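Local structure of 4'-phospho-dehydrooxetanocin synthase (Bacillus megaterium, 5UL2) at residues Thr60-Glu65 and Asn82-Arg87; Ile219-Pro224 and Glu545-Thr550; Ile236-Gly241 and Lys326-Arg331; Ala498-Ile503 and Glu525-Gly530. The protein catalyses the cobalamin-dependent radical S-adenosylmethionine ring contraction of dAMP to an oxetane aldehyde in oxetanocin A biosynthesis. All coordinates share one frame; numbering follows the deposited sequence.

Contact 1: Thr60-Glu65 and Asn82-Arg87; sequences TLYVIE and NPLLMR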
# COMPACT_ATOMS: atom_id res chain seq x y z
N THR A 60 27.49 6.37 12.21
CA THR A 60 28.93 6.45 12.39
C THR A 60 29.44 7.77 11.83
O THR A 60 29.03 8.19 10.74
CB THR A 60 29.64 5.28 11.70
OG1 THR A 60 29.08 4.04 12.16
CG2 THR A 60 31.14 5.30 11.98
N LEU A 61 30.32 8.43 12.58
CA LEU A 61 30.96 9.66 12.15
C LEU A 61 32.43 9.38 11.85
O LEU A 61 33.11 8.70 12.63
CB LEU A 61 30.84 10.76 13.20
CG LEU A 61 31.68 12.02 12.93
CD1 LEU A 61 31.21 12.71 11.66
CD2 LEU A 61 31.63 12.97 14.11
N TYR A 62 32.91 9.88 10.72
CA TYR A 62 34.32 9.84 10.35
C TYR A 62 34.85 11.26 10.33
O TYR A 62 34.38 12.09 9.55
CB TYR A 62 34.52 9.17 8.99
CG TYR A 62 34.03 7.74 8.91
CD1 TYR A 62 32.72 7.46 8.55
CD2 TYR A 62 34.87 6.67 9.20
CE1 TYR A 62 32.26 6.16 8.47
CE2 TYR A 62 34.42 5.37 9.12
CZ TYR A 62 33.12 5.12 8.76
OH TYR A 62 32.66 3.82 8.68
N VAL A 63 35.83 11.55 11.19
CA VAL A 63 36.50 12.84 11.22
C VAL A 63 37.87 12.64 10.57
O VAL A 63 38.74 11.96 11.12
CB VAL A 63 36.62 13.39 12.64
CG1 VAL A 63 37.18 14.81 12.60
CG2 VAL A 63 35.27 13.37 13.33
N ILE A 64 38.07 13.25 9.41
CA ILE A 64 39.28 13.06 8.62
C ILE A 64 40.17 14.27 8.88
O ILE A 64 40.08 15.29 8.20
CB ILE A 64 38.96 12.87 7.14
CG1 ILE A 64 37.97 11.73 6.94
CG2 ILE A 64 40.24 12.62 6.35
CD1 ILE A 64 37.52 11.55 5.51
N GLU A 65 41.04 14.15 9.88
CA GLU A 65 42.11 15.13 10.05
C GLU A 65 42.97 15.21 8.79
O GLU A 65 43.35 16.30 8.35
CB GLU A 65 43.00 14.77 11.24
CG GLU A 65 42.44 15.08 12.61
CD GLU A 65 43.52 15.04 13.67
OE1 GLU A 65 44.70 15.28 13.33
OE2 GLU A 65 43.20 14.77 14.85
N ASN A 82 31.39 -2.61 12.10
CA ASN A 82 31.25 -1.60 11.05
C ASN A 82 31.47 -2.24 9.68
O ASN A 82 32.54 -2.81 9.44
CB ASN A 82 32.24 -0.47 11.29
CG ASN A 82 32.06 0.69 10.32
OD1 ASN A 82 32.32 0.57 9.13
ND2 ASN A 82 31.63 1.84 10.85
N PRO A 83 30.50 -2.16 8.77
CA PRO A 83 30.66 -2.86 7.48
C PRO A 83 31.65 -2.18 6.55
O PRO A 83 32.24 -2.86 5.70
CB PRO A 83 29.24 -2.85 6.90
CG PRO A 83 28.62 -1.62 7.49
CD PRO A 83 29.19 -1.48 8.87
N LEU A 84 31.85 -0.87 6.67
CA LEU A 84 32.84 -0.20 5.83
C LEU A 84 34.25 -0.62 6.22
O LEU A 84 35.07 -0.96 5.35
CB LEU A 84 32.67 1.32 5.94
CG LEU A 84 33.52 2.20 5.00
CD1 LEU A 84 32.74 3.43 4.58
CD2 LEU A 84 34.83 2.60 5.65
N LEU A 85 34.56 -0.59 7.51
CA LEU A 85 35.87 -1.04 7.97
C LEU A 85 36.10 -2.50 7.62
O LEU A 85 37.21 -2.90 7.26
CB LEU A 85 36.01 -0.81 9.47
CG LEU A 85 35.77 0.63 9.93
CD1 LEU A 85 35.89 0.73 11.45
CD2 LEU A 85 36.74 1.58 9.25
N MSE A 86 35.05 -3.31 7.71
CA MSE A 86 35.13 -4.73 7.39
C MSE A 86 35.53 -4.96 5.94
O MSE A 86 36.30 -5.87 5.64
CB MSE A 86 33.80 -5.42 7.68
CG MSE A 86 33.83 -6.92 7.48
SE MSE A 86 32.12 -7.72 7.91
CE MSE A 86 31.06 -6.98 6.44
N ARG A 87 34.99 -4.14 5.04
CA ARG A 87 35.35 -4.27 3.63
C ARG A 87 36.76 -3.75 3.36
O ARG A 87 37.43 -4.24 2.44
CB ARG A 87 34.35 -3.53 2.75
CG ARG A 87 32.99 -4.22 2.64
CD ARG A 87 32.11 -3.55 1.59
NE ARG A 87 31.90 -2.13 1.87
CZ ARG A 87 30.88 -1.65 2.57
NH1 ARG A 87 29.97 -2.48 3.08
NH2 ARG A 87 30.76 -0.35 2.78
O HOH W 1 29.92 1.68 13.26

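Contact 2: Ile219-Pro224 and Glu545-Thr550; sequences IPSFSP and EILMNT. With EDO (1,2-ethanediol), chain C.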
# COMPACT_ATOMS: atom_id res chain seq x y z
N ILE A 219 4.43 -2.41 -9.09
CA ILE A 219 3.45 -3.37 -9.59
C ILE A 219 3.90 -3.82 -10.97
O ILE A 219 3.95 -3.00 -11.90
CB ILE A 219 2.04 -2.77 -9.63
CG1 ILE A 219 1.58 -2.45 -8.20
CG2 ILE A 219 1.07 -3.71 -10.34
CD1 ILE A 219 0.12 -2.14 -8.06
N PRO A 220 4.24 -5.10 -11.17
CA PRO A 220 4.81 -5.53 -12.45
C PRO A 220 3.79 -5.64 -13.57
O PRO A 220 3.82 -6.59 -14.36
CB PRO A 220 5.41 -6.90 -12.11
CG PRO A 220 4.56 -7.41 -11.00
CD PRO A 220 4.16 -6.20 -10.19
N SER A 221 2.88 -4.67 -13.65
CA SER A 221 1.88 -4.63 -14.72
C SER A 221 2.44 -3.93 -15.96
O SER A 221 1.81 -3.05 -16.55
CB SER A 221 0.62 -3.94 -14.22
OG SER A 221 -0.45 -4.11 -15.14
N PHE A 222 3.64 -4.34 -16.37
CA PHE A 222 4.34 -3.70 -17.47
C PHE A 222 5.21 -4.74 -18.16
O PHE A 222 5.37 -5.87 -17.69
CB PHE A 222 5.21 -2.53 -16.98
CG PHE A 222 6.48 -2.98 -16.30
CD1 PHE A 222 6.45 -3.45 -14.99
CD2 PHE A 222 7.69 -2.93 -16.96
CE1 PHE A 222 7.61 -3.87 -14.37
CE2 PHE A 222 8.86 -3.34 -16.34
CZ PHE A 222 8.82 -3.81 -15.04
N SER A 223 5.79 -4.34 -19.29
CA SER A 223 6.83 -5.12 -19.92
C SER A 223 8.09 -4.27 -20.07
O SER A 223 7.99 -3.07 -20.35
CB SER A 223 6.40 -5.66 -21.29
OG SER A 223 6.08 -4.60 -22.18
N PRO A 224 9.27 -4.86 -19.88
CA PRO A 224 10.51 -4.07 -20.01
C PRO A 224 10.68 -3.44 -21.39
O PRO A 224 11.29 -2.37 -21.50
CB PRO A 224 11.61 -5.09 -19.72
CG PRO A 224 10.94 -6.14 -18.88
CD PRO A 224 9.54 -6.23 -19.41
N GLU A 545 -10.93 -5.20 -13.45
CA GLU A 545 -9.95 -4.58 -14.33
C GLU A 545 -8.78 -5.54 -14.49
O GLU A 545 -8.09 -5.85 -13.52
CB GLU A 545 -9.48 -3.24 -13.77
CG GLU A 545 -10.57 -2.18 -13.69
CD GLU A 545 -10.05 -0.84 -13.23
OE1 GLU A 545 -8.83 -0.62 -13.30
OE2 GLU A 545 -10.87 0.00 -12.80
N ILE A 546 -8.57 -6.01 -15.72
CA ILE A 546 -7.55 -7.01 -15.99
C ILE A 546 -6.23 -6.32 -16.31
O ILE A 546 -6.17 -5.46 -17.19
CB ILE A 546 -7.98 -7.93 -17.15
CG1 ILE A 546 -9.35 -8.54 -16.85
CG2 ILE A 546 -6.95 -9.02 -17.36
CD1 ILE A 546 -9.88 -9.41 -17.95
N LEU A 547 -5.19 -6.69 -15.58
CA LEU A 547 -3.86 -6.12 -15.74
C LEU A 547 -2.94 -7.11 -16.44
O LEU A 547 -3.25 -8.30 -16.58
CB LEU A 547 -3.27 -5.71 -14.39
CG LEU A 547 -4.03 -4.62 -13.62
CD1 LEU A 547 -3.33 -4.33 -12.30
CD2 LEU A 547 -4.15 -3.36 -14.46
N MSE A 548 -1.79 -6.61 -16.87
CA MSE A 548 -0.75 -7.44 -17.45
C MSE A 548 -0.20 -8.44 -16.43
O MSE A 548 -0.20 -8.17 -15.23
CB MSE A 548 0.40 -6.58 -17.97
CG MSE A 548 0.27 -6.15 -19.41
SE MSE A 548 1.94 -5.34 -20.00
CE MSE A 548 1.49 -3.48 -19.74
N ASN A 549 0.26 -9.58 -16.94
CA ASN A 549 0.96 -10.59 -16.14
C ASN A 549 0.11 -11.10 -14.98
O ASN A 549 0.63 -11.45 -13.92
CB ASN A 549 2.30 -10.04 -15.64
CG ASN A 549 3.20 -9.60 -16.77
OD1 ASN A 549 3.20 -10.20 -17.84
ND2 ASN A 549 3.98 -8.54 -16.54
N THR A 550 -1.20 -11.14 -15.18
CA THR A 550 -2.11 -11.71 -14.20
C THR A 550 -2.66 -13.04 -14.71
O THR A 550 -2.98 -13.16 -15.90
CB THR A 550 -3.29 -10.77 -13.91
OG1 THR A 550 -4.00 -10.50 -15.13
CG2 THR A 550 -2.79 -9.46 -13.32
C1 EDO C . -8.41 -4.81 -9.22
O1 EDO C . -7.80 -5.63 -10.23
C2 EDO C . -9.91 -5.03 -9.24
O2 EDO C . -10.40 -4.87 -10.58

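Contact 3: Ile236-Gly241 and Lys326-Arg331; sequences ICDKEG and KLRSWR. With EDO (1,2-ethanediol), chain F.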
# COMPACT_ATOMS: atom_id res chain seq x y z
N ILE A 236 16.30 -1.87 -15.77
CA ILE A 236 15.04 -2.15 -15.09
C ILE A 236 15.32 -3.14 -13.97
O ILE A 236 15.84 -4.23 -14.21
CB ILE A 236 13.99 -2.68 -16.07
CG1 ILE A 236 13.55 -1.57 -17.01
CG2 ILE A 236 12.80 -3.25 -15.31
CD1 ILE A 236 12.42 -1.95 -17.92
N CYS A 237 14.99 -2.76 -12.75
CA CYS A 237 15.28 -3.57 -11.58
C CYS A 237 13.99 -3.97 -10.88
O CYS A 237 12.88 -3.56 -11.26
CB CYS A 237 16.21 -2.83 -10.62
SG CYS A 237 15.41 -1.54 -9.66
N ASP A 238 14.14 -4.78 -9.84
CA ASP A 238 13.01 -5.30 -9.10
C ASP A 238 12.50 -4.27 -8.09
O ASP A 238 13.20 -3.32 -7.73
CB ASP A 238 13.41 -6.60 -8.39
CG ASP A 238 12.28 -7.20 -7.59
OD1 ASP A 238 11.22 -7.50 -8.18
OD2 ASP A 238 12.44 -7.36 -6.36
N LYS A 239 11.25 -4.47 -7.65
CA LYS A 239 10.69 -3.68 -6.56
C LYS A 239 11.64 -3.63 -5.37
O LYS A 239 11.83 -2.57 -4.75
CB LYS A 239 9.34 -4.25 -6.15
CG LYS A 239 8.80 -3.70 -4.84
CD LYS A 239 7.91 -4.72 -4.14
CE LYS A 239 6.76 -5.15 -5.02
NZ LYS A 239 5.94 -6.22 -4.38
N GLU A 240 12.24 -4.77 -5.02
CA GLU A 240 13.24 -4.83 -3.96
C GLU A 240 14.61 -4.62 -4.60
O GLU A 240 15.23 -5.56 -5.10
CB GLU A 240 13.16 -6.17 -3.22
CG GLU A 240 11.77 -6.49 -2.70
CD GLU A 240 11.71 -7.80 -1.92
OE1 GLU A 240 12.74 -8.20 -1.34
OE2 GLU A 240 10.64 -8.43 -1.90
N GLY A 241 15.08 -3.38 -4.58
CA GLY A 241 16.30 -3.00 -5.25
C GLY A 241 17.54 -2.93 -4.39
O GLY A 241 18.56 -2.42 -4.86
N LYS A 326 9.63 -14.58 -11.21
CA LYS A 326 10.39 -15.08 -10.07
C LYS A 326 9.50 -15.10 -8.83
O LYS A 326 8.79 -14.13 -8.55
CB LYS A 326 11.63 -14.22 -9.82
CG LYS A 326 12.55 -14.08 -11.02
CD LYS A 326 13.91 -13.55 -10.62
CE LYS A 326 14.80 -13.31 -11.83
NZ LYS A 326 14.31 -12.18 -12.66
N LEU A 327 9.55 -16.20 -8.09
CA LEU A 327 8.77 -16.31 -6.86
C LEU A 327 9.42 -15.49 -5.75
O LEU A 327 10.64 -15.49 -5.59
CB LEU A 327 8.65 -17.78 -6.44
CG LEU A 327 7.91 -18.06 -5.14
CD1 LEU A 327 6.51 -17.45 -5.16
CD2 LEU A 327 7.84 -19.56 -4.89
N ARG A 328 8.58 -14.79 -4.99
CA ARG A 328 9.03 -13.87 -3.95
C ARG A 328 8.56 -14.40 -2.60
O ARG A 328 7.40 -14.21 -2.22
CB ARG A 328 8.51 -12.46 -4.21
CG ARG A 328 8.94 -11.42 -3.21
CD ARG A 328 8.63 -10.04 -3.75
NE ARG A 328 9.34 -9.81 -5.01
CZ ARG A 328 8.98 -8.92 -5.92
NH1 ARG A 328 7.90 -8.17 -5.73
NH2 ARG A 328 9.69 -8.78 -7.03
N SER A 329 9.47 -15.07 -1.88
CA SER A 329 9.12 -15.73 -0.64
C SER A 329 8.70 -14.72 0.43
O SER A 329 9.06 -13.54 0.39
CB SER A 329 10.30 -16.56 -0.13
OG SER A 329 11.42 -15.73 0.11
N TRP A 330 7.94 -15.21 1.41
CA TRP A 330 7.49 -14.38 2.52
C TRP A 330 8.59 -14.29 3.57
O TRP A 330 9.01 -15.31 4.13
CB TRP A 330 6.21 -14.95 3.13
CG TRP A 330 5.62 -14.07 4.18
CD1 TRP A 330 5.02 -12.86 3.99
CD2 TRP A 330 5.57 -14.32 5.59
NE1 TRP A 330 4.61 -12.34 5.19
CE2 TRP A 330 4.93 -13.22 6.19
CE3 TRP A 330 6.01 -15.38 6.40
CZ2 TRP A 330 4.72 -13.14 7.56
CZ3 TRP A 330 5.80 -15.30 7.76
CH2 TRP A 330 5.16 -14.19 8.33
N ARG A 331 9.06 -13.07 3.83
CA ARG A 331 10.19 -12.83 4.74
C ARG A 331 9.78 -11.82 5.80
O ARG A 331 9.73 -10.61 5.52
CB ARG A 331 11.41 -12.35 3.97
CG ARG A 331 12.13 -13.46 3.21
CD ARG A 331 12.77 -12.96 1.92
NE ARG A 331 11.78 -12.45 0.99
CZ ARG A 331 11.88 -11.29 0.35
NH1 ARG A 331 12.95 -10.52 0.53
NH2 ARG A 331 10.92 -10.90 -0.48
C1 EDO F . 12.39 -7.05 -12.96
O1 EDO F . 12.78 -8.11 -12.08
C2 EDO F . 13.01 -7.28 -14.33
O2 EDO F . 14.43 -7.39 -14.20

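Contact 4: Ala498-Ile503 and Glu525-Gly530; sequences ALMKPI and EKHKTG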
# COMPACT_ATOMS: atom_id res chain seq x y z
N ALA A 498 -23.59 -11.15 9.69
CA ALA A 498 -22.14 -11.10 9.56
C ALA A 498 -21.51 -10.02 10.42
O ALA A 498 -20.54 -10.28 11.13
CB ALA A 498 -21.75 -10.90 8.09
N LEU A 499 -22.03 -8.80 10.37
CA LEU A 499 -21.43 -7.68 11.09
C LEU A 499 -21.92 -7.70 12.53
O LEU A 499 -23.10 -7.47 12.81
CB LEU A 499 -21.78 -6.36 10.40
CG LEU A 499 -21.36 -6.32 8.93
CD1 LEU A 499 -21.59 -4.94 8.33
CD2 LEU A 499 -19.91 -6.76 8.78
N MSE A 500 -21.00 -7.97 13.46
CA MSE A 500 -21.31 -7.99 14.88
C MSE A 500 -20.97 -6.68 15.56
O MSE A 500 -20.06 -5.96 15.14
CB MSE A 500 -20.56 -9.13 15.57
CG MSE A 500 -20.82 -10.50 14.98
SE MSE A 500 -22.69 -11.04 15.18
CE MSE A 500 -22.56 -11.87 16.93
N LYS A 501 -21.72 -6.36 16.62
CA LYS A 501 -21.31 -5.28 17.50
C LYS A 501 -20.05 -5.70 18.26
O LYS A 501 -19.79 -6.89 18.44
CB LYS A 501 -22.41 -4.95 18.50
CG LYS A 501 -23.71 -4.46 17.88
CD LYS A 501 -24.81 -4.41 18.93
CE LYS A 501 -26.13 -3.92 18.34
NZ LYS A 501 -27.26 -4.09 19.29
N PRO A 502 -19.23 -4.74 18.70
CA PRO A 502 -18.13 -5.07 19.61
C PRO A 502 -18.65 -5.77 20.85
O PRO A 502 -19.45 -5.22 21.61
CB PRO A 502 -17.51 -3.71 19.94
CG PRO A 502 -17.85 -2.86 18.75
CD PRO A 502 -19.21 -3.33 18.29
N ILE A 503 -18.21 -7.01 21.05
CA ILE A 503 -18.73 -7.88 22.10
C ILE A 503 -17.79 -7.85 23.29
O ILE A 503 -16.58 -8.07 23.15
CB ILE A 503 -18.91 -9.32 21.59
CG1 ILE A 503 -19.91 -9.37 20.43
CG2 ILE A 503 -19.37 -10.24 22.72
CD1 ILE A 503 -20.10 -10.75 19.85
N GLU A 525 -27.77 -13.44 16.89
CA GLU A 525 -28.85 -12.46 16.78
C GLU A 525 -28.73 -11.37 17.84
O GLU A 525 -29.06 -10.21 17.58
CB GLU A 525 -30.21 -13.16 16.90
CG GLU A 525 -30.62 -13.93 15.66
CD GLU A 525 -31.14 -13.02 14.57
OE1 GLU A 525 -31.55 -11.88 14.89
OE2 GLU A 525 -31.15 -13.45 13.39
N LYS A 526 -28.24 -11.73 19.03
CA LYS A 526 -28.17 -10.76 20.12
C LYS A 526 -27.14 -9.67 19.84
O LYS A 526 -27.36 -8.50 20.18
CB LYS A 526 -27.84 -11.47 21.43
CG LYS A 526 -27.62 -10.53 22.61
CD LYS A 526 -27.08 -11.27 23.83
CE LYS A 526 -26.71 -10.31 24.94
NZ LYS A 526 -25.97 -10.99 26.04
N HIS A 527 -26.02 -10.02 19.22
CA HIS A 527 -24.90 -9.09 19.08
C HIS A 527 -24.75 -8.52 17.67
O HIS A 527 -23.79 -7.78 17.43
CB HIS A 527 -23.59 -9.78 19.49
CG HIS A 527 -23.54 -10.17 20.93
ND1 HIS A 527 -23.98 -11.40 21.38
CD2 HIS A 527 -23.09 -9.51 22.02
CE1 HIS A 527 -23.81 -11.47 22.69
NE2 HIS A 527 -23.27 -10.34 23.10
N LYS A 528 -25.66 -8.83 16.75
CA LYS A 528 -25.53 -8.30 15.40
C LYS A 528 -25.85 -6.81 15.37
O LYS A 528 -26.61 -6.29 16.19
CB LYS A 528 -26.45 -9.06 14.44
CG LYS A 528 -27.93 -8.76 14.60
CD LYS A 528 -28.75 -9.60 13.63
CE LYS A 528 -30.23 -9.25 13.70
NZ LYS A 528 -30.51 -7.86 13.22
N THR A 529 -25.23 -6.11 14.41
CA THR A 529 -25.54 -4.70 14.20
C THR A 529 -26.80 -4.50 13.38
O THR A 529 -27.32 -3.37 13.33
CB THR A 529 -24.37 -3.99 13.49
OG1 THR A 529 -24.26 -4.47 12.15
CG2 THR A 529 -23.06 -4.24 14.22
N GLY A 530 -27.31 -5.55 12.74
CA GLY A 530 -28.44 -5.43 11.84
C GLY A 530 -28.11 -4.87 10.48
O GLY A 530 -29.02 -4.71 9.66
O HOH W 2 -25.55 -7.30 11.54

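Contact 1: Thr60-Glu65 and Asn82-Arg87
Asn82 and Tyr62 approach from opposite directions, the carboxamide reaching out from the start of helix 83-88 and the phenol reaching out from strand 60-64. The Asn82 CB leaves the backbone in the direction of the strand, and because CG lies anti to the backbone N (chi1 -174°) the whole amide is carried forward between helix and sheet. CG itself comes within 3.6 Å of Tyr62 OH. At the tip the two branches divide the work. OD1 turns back to its own helix as an N-cap, accepting from Leu85 N at 3.0 Å in a nearly straight bond (166°) and more weakly from Leu84 N. ND2 goes forward and donates to Tyr62 OH at 3.1 Å, with the hydroxyl tilted 22° out of the amide plane; the phenol ring stands almost perpendicular to that plane. ND2 also donates to a water 3.0 Å away, which in turn donates to Thr60 OG1. Around the phenol, Leu84 CB packs 3.7 Å from Tyr62 OH, while Leu85 CD2 lies at the ring edge, 4.4 Å from Tyr62 CE2. Outside the pair, Gln151 bonds Tyr62 OH, and Asn58 O is bound by Thr60 OG1. The buried amide therefore has both its ends satisfied: its oxygen caps the helix, and its two N-H groups tie that helix to the antiparallel sheet of the N-terminal domain.

Contact 2: Ile219-Pro224 and Glu545-Thr550
Asn549 reaches over to the turn at Pro220-Phe222 and grips it through its amide nitrogen. Asn549 ND2 donates to Pro220 O at 2.9 Å, arriving almost in line with the carbonyl and in the plane of the Asn549 amide, and more weakly to Phe222 O. Beside it, the selenomethionine Met548 lies along the same turn, its methyl CE 3.7 Å from Phe222 CA and its SE 3.8 Å from Phe222 C. Ser221 answers from the other segment: with OG anti to the backbone N (chi1 -169°), the hydroxyl meets Leu547 CB at 3.3 Å and accepts weakly from Met548 N. One step further out, Ser221 is the centre of an inverse gamma turn, in which Pro220 O also takes a weak bond from Phe222 N. The Glu545-Thr550 chain is held by backbone bonds between Met548 and Gly579 and between Asn549 and Arg323, and by Thr550 OG1, which donates to Leu547 O at 2.7 Å. Leu547 also rests on the cobalamin-binding Pro322. At the far end Glu545 N holds a 1,2-ethanediol, probably from the crystallisation liquor. The junction joins the loop following strand 212-217 of the cobalamin-binding Rossmann fold to the segment that begins with the S-adenosylmethionine-binding Glu545.

Contact 3: Ile236-Gly241 and Lys326-Arg331
Glu240 and Arg331 form the tightly bonded half of this contact, a two-pronged salt bridge met end-on. Arg331 NH1 donates to Glu240 OE1 at 3.0 Å and NH2 to OE2 at 2.9 Å, both nearly straight and both using the syn lone pairs. Carboxylate and guanidinium lie 12° apart, close to one plane. The extended Glu240 chain brings its carboxylate to the guanidinium from the opposite direction. Arg331 is held in turn by its own segment, NE donating to Ser329 O at 3.0 Å from above the carbonyl plane, and NH1 has a further bond to Val281 O. These bonds fix the rotation of the guanidinium and, with it, of the buried carboxylate.

The half around Arg328 is less regular. Glu240 OE2 sits 3.6 Å from Arg328 NE, well out of the guanidinium plane, leaving a long pairing of charges alone. Asp238 lies at the guanidinium edge as a second charge partner, but the modelled approach is too close to be trusted. Asp238 OD2 accepts from Glu240 N, met from above the carboxylate plane, in an Asx turn. Lys239 NZ, 3.1 Å from Arg328 NH1, brings a second positive charge to this partly exposed flank and makes a long, weak ion pair with the cobalamin-binding Glu363. This salt-bridge network links the Rossmann cobalamin domain to the partial TIM-barrel radical S-adenosylmethionine domain, on segments carrying the cobalamin-binding Gly241 and Lys326.

Contact 4: Ala498-Ile503 and Glu525-Gly530
Two backbone bonds join Ala498-Ile503 to Glu525-Gly530, forming an isolated beta bridge between Met500 and Lys528. Thr529 N donates to Leu499 O at 3.0 Å, almost straight, and Lys501 N donates to His527 O, approached nearly head-on to the carbonyl. A water supplements the bridge: it donates to Leu499 O and accepts from Thr529 OG1 and, weakly, from Gly530 N.

The apolar contacts gather on His527. Ile503 crosses it at about a right angle, with CG1 3.6 Å from His527 CD2 and CD1 3.6 Å from His527 CB. The selenomethionine Met500 starts out away from the partner segment, but bends at chi2 (-64°) and chi3 (-88°) bring its methyl CE back to 3.5 Å from His527 CB. The His527 ring is also tied to its own helix, ND1 bonding Phe523 O.

On the outer flank the aliphatic part of Lys501 runs extended past Thr529, CG lying 3.7 Å from Thr529 CG2, and its CE comes to 3.2 Å from Lys528 O. Helices 452-464 and 510-519 pack against Met500 and Ile503. This isolated bridge joins the chain around the end of helix 521-527 to the connection between helices 484-494 and 510-519, within the radical S-adenosylmethionine core region and away from the annotated sites.

Overall arrangement
Along the chain, contact 1 closes first. The segments of contact 2 are separated by 320 residues, and both contact 3 and contact 4 fall within that interval. Contacts 2 and 3 are neighbours, their centres about 15 Å apart, and they touch where Phe222 and Pro224 pack on Ile236, at the edge strand 235-237 of the parallel Rossmann sheet. Together they join the cobalamin domain to segments with residues binding cobalamin (Lys326) and S-adenosylmethionine (Glu545). Contact 1 belongs to the antiparallel sheet of the N-terminal domain, about 30 Å from contact 3 between centres. Contact 4 lies about 60 Å from contact 1 between centres, across the centre of the chain. Thus the inner pair joins domains around the cofactors, whereas the outer two are local packing away from the annotated sites.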